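Local coordinates for protein GDP-L-fucose synthase (Campylobacter jejuni subsp. jejuni serotype O:2, PDB 7M13) that binds NADPH and acts as a GDP-D-glycero-L-gluco-heptose synthase in capsular polysaccharide biosynthesis, probably reducing a GDP-linked keto sugar as its fucose synthase relatives do, at residues A81-E86 with A137-A142; T67-C72 with Y85-I90. All blocks are in the same frame, centred on the assembly; numbering follows the deposited sequence.

Interaction 1 (A81-E86 with A137-A142); sequences ADFIYE and AYSFGA
A chi1 of -66° sets Phe-83 CG anti to the carbonyl carbon and turns the ring away from the helix that starts at Tyr-138, although CB itself points at that helix. Ser-139 takes the crowded rotamer (chi1 70°), OG between backbone N and carbonyl carbon, and Phe-140 holds CG anti to its N (177°). The hydroxyl OG of Ser-139 comes in the ring plane to the edge of Phe-83, 3.7 Å from Phe-83 CB. Beside it Phe-83 CB meets Phe-140 CB at 4.0 Å, at the edge of the Phe-140 ring. On the other flank Ile-84 lays its branched CB over the start of the partner helix, 3.6 Å from Ser-139 O, and its CD1 reaches Ala-142 CB at 4.5 Å. The two helical segments run nearly parallel, their axes 7.7 Å apart at closest approach, with the small Ser-139 and Ala-142 beside Ile-84. No hydrogen bond spans the segments; Ser-139 OG instead donates to Arg-80 O, just ahead of 81-86, while Ser-139 also packs on Ser-153 of the second subunit. Phe-140 occupies the position predicted to be the proton donor/acceptor, next to Ser-111, Lys-144 and NADP. A phenyl ring has no ionisable proton, which implies that this side chain offers apolar shape to the site and probably not acid-base chemistry.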
# COMPACT_ATOMS: atom_id res chain seq x y z
N ALA B 81 13.29 -2.69 -2.13
CA ALA B 81 12.62 -3.11 -0.88
C ALA B 81 12.64 -1.96 0.12
O ALA B 81 11.64 -1.74 0.82
CB ALA B 81 13.33 -4.31 -0.27
N ASP B 82 13.77 -1.28 0.28
CA ASP B 82 13.90 -0.21 1.28
C ASP B 82 12.87 0.87 0.98
O ASP B 82 12.32 1.42 1.93
CB ASP B 82 15.33 0.32 1.31
CG ASP B 82 16.41 -0.72 1.56
OD1 ASP B 82 16.09 -1.81 2.11
OD2 ASP B 82 17.60 -0.42 1.17
N PHE B 83 12.64 1.19 -0.28
CA PHE B 83 11.72 2.30 -0.62
C PHE B 83 10.33 2.02 -0.06
O PHE B 83 9.61 2.96 0.34
CB PHE B 83 11.58 2.53 -2.12
CG PHE B 83 12.84 3.01 -2.78
CD1 PHE B 83 13.15 2.51 -4.01
CD2 PHE B 83 13.65 3.94 -2.18
CE1 PHE B 83 14.31 2.92 -4.64
CE2 PHE B 83 14.83 4.33 -2.81
CZ PHE B 83 15.13 3.83 -4.04
N ILE B 84 9.89 0.77 -0.15
CA ILE B 84 8.52 0.46 0.31
C ILE B 84 8.55 0.20 1.81
O ILE B 84 7.74 0.80 2.54
CB ILE B 84 7.84 -0.65 -0.52
CG1 ILE B 84 6.42 -0.89 0.03
CG2 ILE B 84 8.63 -1.94 -0.64
CD1 ILE B 84 5.52 -1.61 -0.91
N TYR B 85 9.48 -0.60 2.34
CA TYR B 85 9.47 -0.86 3.80
C TYR B 85 9.67 0.43 4.61
O TYR B 85 8.90 0.69 5.55
CB TYR B 85 10.50 -1.93 4.16
CG TYR B 85 10.63 -2.13 5.64
CD1 TYR B 85 9.63 -2.74 6.37
CD2 TYR B 85 11.69 -1.62 6.34
CE1 TYR B 85 9.71 -2.91 7.75
CE2 TYR B 85 11.79 -1.76 7.72
CZ TYR B 85 10.80 -2.42 8.43
OH TYR B 85 10.89 -2.54 9.79
N GLU B 86 10.75 1.15 4.36
CA GLU B 86 11.13 2.27 5.23
C GLU B 86 10.03 3.32 5.20
O GLU B 86 9.65 3.86 6.24
CB GLU B 86 12.52 2.79 4.86
CG GLU B 86 13.59 1.80 5.24
CD GLU B 86 15.01 2.30 5.15
OE1 GLU B 86 15.22 3.53 5.33
OE2 GLU B 86 15.91 1.45 4.90
N ALA B 137 10.28 3.46 -9.98
CA ALA B 137 9.70 4.07 -8.76
C ALA B 137 8.48 3.27 -8.32
O ALA B 137 7.67 3.77 -7.53
CB ALA B 137 9.37 5.52 -9.01
N TYR B 138 8.34 2.03 -8.78
CA TYR B 138 7.11 1.24 -8.53
C TYR B 138 6.87 1.07 -7.04
O TYR B 138 5.74 1.26 -6.53
CB TYR B 138 7.30 -0.11 -9.22
CG TYR B 138 6.20 -1.14 -9.09
CD1 TYR B 138 5.01 -1.06 -9.81
CD2 TYR B 138 6.38 -2.24 -8.26
CE1 TYR B 138 4.04 -2.05 -9.72
CE2 TYR B 138 5.43 -3.24 -8.19
CZ TYR B 138 4.26 -3.14 -8.90
OH TYR B 138 3.33 -4.15 -8.81
N SER B 139 7.88 0.62 -6.31
CA SER B 139 7.73 0.34 -4.87
C SER B 139 7.61 1.63 -4.06
O SER B 139 6.81 1.68 -3.10
CB SER B 139 8.79 -0.58 -4.40
OG SER B 139 10.05 0.05 -4.38
N PHE B 140 8.32 2.67 -4.45
CA PHE B 140 8.23 3.99 -3.79
C PHE B 140 6.84 4.58 -4.02
O PHE B 140 6.20 5.05 -3.06
CB PHE B 140 9.32 4.88 -4.37
CG PHE B 140 9.30 6.29 -3.85
CD1 PHE B 140 9.94 6.63 -2.68
CD2 PHE B 140 8.64 7.27 -4.56
CE1 PHE B 140 9.91 7.94 -2.22
CE2 PHE B 140 8.63 8.57 -4.09
CZ PHE B 140 9.25 8.89 -2.93
N GLY B 141 6.35 4.54 -5.26
CA GLY B 141 5.01 5.06 -5.58
C GLY B 141 3.96 4.30 -4.81
O GLY B 141 3.01 4.92 -4.34
N ALA B 142 4.09 2.98 -4.71
CA ALA B 142 3.12 2.16 -3.94
C ALA B 142 3.14 2.63 -2.48
O ALA B 142 2.05 2.73 -1.87
CB ALA B 142 3.40 0.69 -4.09

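Interaction 2 (T67-C72 with Y85-I90); sequences TAVLPC and YENLMI. With NAP (NADP nicotinamide-adenine-dinucleotide phosphate), chain E.
Asn-87 grips both backbone polar groups of one loop residue, Leu-70, through the two ends of its side-chain amide. Leu-70 N donates to Asn-87 OD1 at 2.9 Å in a nearly straight bond. Asn-87 ND2 returns a bond to Leu-70 O at 3.0 Å, straighter still at 170°. Both bonds fall on carbonyl lone pairs in plane, so the carboxamide imitates a neighbouring peptide strand and is held flat. A water donates to OD1 as well and also to Ala-68 O, while ND2 is also bonded to Phe-83 O, one turn back on the same helix and the stronger of its partners; this buried amide is therefore well satisfied and its orientation fixed. Val-69 CG2, anti to its backbone N, crosses obliquely and closely on Asn-87 OD1 (3.2 Å). Beyond this polar centre, Leu-70 CD2 passes obliquely across the carboxylate of Glu-86, and Ala-68 packs its CB on Ile-90 CG2.

The loop held in this way lies along NADP. Val-69 N makes a weak hydrogen bond to O4B of the adenosine ribose of NADP at 3.4 Å, and Ala-68 CB touches the same ribose. Val-69 CG1 lies 3.7 Å from C3D of the nicotinamide ribose. From the helix, Ile-90 CD1 reaches the adenine at N7A (3.7 Å). A loop that leaves the end of strand 63-66, runs along the dinucleotide and is braced by the following helix is characteristic of the Rossmann fold of NAD(P)-dependent epimerases and dehydratases.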
# COMPACT_ATOMS: atom_id res chain seq x y z
N THR B 67 7.58 15.20 6.69
CA THR B 67 8.43 15.38 5.48
C THR B 67 9.47 14.28 5.34
O THR B 67 10.06 14.19 4.26
CB THR B 67 9.13 16.75 5.41
OG1 THR B 67 10.37 16.72 6.15
CG2 THR B 67 8.26 17.87 5.89
N ALA B 68 9.69 13.46 6.36
CA ALA B 68 10.76 12.46 6.35
C ALA B 68 10.49 11.38 5.30
O ALA B 68 9.35 10.93 5.18
CB ALA B 68 10.87 11.85 7.70
N VAL B 69 11.52 11.01 4.57
CA VAL B 69 11.40 10.05 3.44
C VAL B 69 12.76 9.42 3.18
O VAL B 69 13.78 10.05 3.45
CB VAL B 69 10.83 10.74 2.20
CG1 VAL B 69 11.86 11.67 1.54
CG2 VAL B 69 10.31 9.73 1.21
N LEU B 70 12.74 8.19 2.66
CA LEU B 70 13.84 7.61 1.88
C LEU B 70 13.52 7.87 0.42
O LEU B 70 12.63 7.26 -0.15
CB LEU B 70 13.96 6.11 2.14
CG LEU B 70 14.95 5.41 1.22
CD1 LEU B 70 16.34 5.99 1.36
CD2 LEU B 70 14.96 3.92 1.49
N PRO B 71 14.17 8.86 -0.22
CA PRO B 71 13.80 9.23 -1.57
C PRO B 71 14.29 8.24 -2.63
O PRO B 71 15.26 7.59 -2.40
CB PRO B 71 14.56 10.55 -1.78
CG PRO B 71 15.73 10.47 -0.86
CD PRO B 71 15.29 9.64 0.34
N CYS B 72 13.56 8.16 -3.74
CA CYS B 72 13.87 7.29 -4.89
C CYS B 72 14.50 8.15 -5.98
O CYS B 72 13.82 9.05 -6.50
CB CYS B 72 12.59 6.64 -5.38
SG CYS B 72 12.84 5.48 -6.75
N TYR B 85 9.48 -0.60 2.34
CA TYR B 85 9.47 -0.86 3.80
C TYR B 85 9.67 0.43 4.61
O TYR B 85 8.90 0.69 5.55
CB TYR B 85 10.50 -1.93 4.16
CG TYR B 85 10.63 -2.13 5.64
CD1 TYR B 85 9.63 -2.74 6.37
CD2 TYR B 85 11.69 -1.62 6.34
CE1 TYR B 85 9.71 -2.91 7.75
CE2 TYR B 85 11.79 -1.76 7.72
CZ TYR B 85 10.80 -2.42 8.43
OH TYR B 85 10.89 -2.54 9.79
N GLU B 86 10.75 1.15 4.36
CA GLU B 86 11.13 2.27 5.23
C GLU B 86 10.03 3.32 5.20
O GLU B 86 9.65 3.86 6.24
CB GLU B 86 12.52 2.79 4.86
CG GLU B 86 13.59 1.80 5.24
CD GLU B 86 15.01 2.30 5.15
OE1 GLU B 86 15.22 3.53 5.33
OE2 GLU B 86 15.91 1.45 4.90
N ASN B 87 9.54 3.63 3.99
CA ASN B 87 8.54 4.72 3.86
C ASN B 87 7.21 4.26 4.45
O ASN B 87 6.55 5.04 5.10
CB ASN B 87 8.45 5.22 2.42
CG ASN B 87 9.72 5.98 2.06
OD1 ASN B 87 10.12 6.91 2.79
ND2 ASN B 87 10.34 5.63 0.95
N LEU B 88 6.81 3.00 4.23
CA LEU B 88 5.59 2.53 4.93
C LEU B 88 5.77 2.64 6.44
O LEU B 88 4.82 3.01 7.13
CB LEU B 88 5.23 1.09 4.53
CG LEU B 88 4.70 0.88 3.12
CD1 LEU B 88 4.45 -0.60 2.89
CD2 LEU B 88 3.44 1.68 2.86
N MET B 89 6.92 2.25 7.00
CA MET B 89 7.11 2.31 8.45
C MET B 89 7.05 3.77 8.95
O MET B 89 6.35 4.02 9.95
CB MET B 89 8.39 1.65 8.93
CG MET B 89 8.43 0.10 8.71
SD MET B 89 7.11 -0.77 9.58
CE MET B 89 7.43 -0.21 11.24
N ILE B 90 7.72 4.68 8.28
CA ILE B 90 7.70 6.11 8.67
C ILE B 90 6.25 6.58 8.68
O ILE B 90 5.77 7.19 9.64
CB ILE B 90 8.61 6.93 7.76
CG1 ILE B 90 10.07 6.57 7.99
CG2 ILE B 90 8.34 8.41 8.02
CD1 ILE B 90 11.00 7.14 6.95
PA NAP E . 14.71 15.13 1.91
O1A NAP E . 15.16 13.91 1.17
O2A NAP E . 15.43 16.42 1.60
O5B NAP E . 14.81 14.95 3.47
C5B NAP E . 14.27 13.79 4.10
C4B NAP E . 14.60 13.90 5.55
O4B NAP E . 13.98 12.77 6.21
C3B NAP E . 16.11 13.83 5.88
O3B NAP E . 16.48 14.95 6.67
C2B NAP E . 16.26 12.49 6.59
O2B NAP E . 17.22 12.50 7.64
C1B NAP E . 14.87 12.30 7.20
N9A NAP E . 14.60 10.90 7.46
C8A NAP E . 14.55 9.87 6.58
N7A NAP E . 14.40 8.69 7.14
C5A NAP E . 14.35 8.97 8.49
C6A NAP E . 14.22 8.13 9.61
N6A NAP E . 14.15 6.80 9.55
N1A NAP E . 14.22 8.74 10.82
C2A NAP E . 14.32 10.07 10.88
N3A NAP E . 14.47 10.95 9.89
C4A NAP E . 14.48 10.32 8.71
O3 NAP E . 13.15 15.34 1.66
PN NAP E . 12.43 16.39 0.72
O1N NAP E . 13.08 16.36 -0.61
O2N NAP E . 12.37 17.66 1.48
O5D NAP E . 10.96 15.74 0.62
C5D NAP E . 9.94 16.11 1.52
C4D NAP E . 8.70 15.36 1.13
O4D NAP E . 8.27 15.78 -0.20
C3D NAP E . 8.84 13.84 1.08
O3D NAP E . 7.63 13.20 1.50
C2D NAP E . 9.12 13.61 -0.38
O2D NAP E . 8.86 12.28 -0.81
C1D NAP E . 8.19 14.62 -1.03
N1N NAP E . 8.61 14.92 -2.41
C2N NAP E . 9.82 15.49 -2.69
C3N NAP E . 10.22 15.67 -3.97
C7N NAP E . 11.54 16.27 -4.33
O7N NAP E . 11.75 16.57 -5.52
N7N NAP E . 12.42 16.47 -3.35
C4N NAP E . 9.33 15.33 -5.06
C5N NAP E . 8.05 14.78 -4.70
C6N NAP E . 7.77 14.53 -3.45
P2B NAP E . 18.80 12.39 7.31
O1X NAP E . 19.15 13.76 6.81
O2X NAP E . 19.03 11.29 6.37
O3X NAP E . 19.43 12.06 8.68
O HOH W 1 8.37 8.31 4.56

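How the interactions relate
Helix 80-100 serves both contacts, presenting its first turns to helix 138-158 in interaction 1 and the next ones to the cofactor-lining loop in interaction 2. Both are buried, although Leu-70 and Glu-86 of interaction 2 keep some exposure. Their chemistry differs: 81-86 with 137-142 is a helix pair joined by van der Waals contact alone, whereas 67-72 with 85-90 depends on hydrogen bonds, a water and a bound nucleotide. Their centres lie 8 Å apart, and they touch where Phe-83 CE2 meets Pro-71 O at 3.3 Å and where Phe-140 CE1 approaches Leu-70 O at 3.5 Å. The second subunit borders both, with its His-96 stacked on the shared Tyr-85.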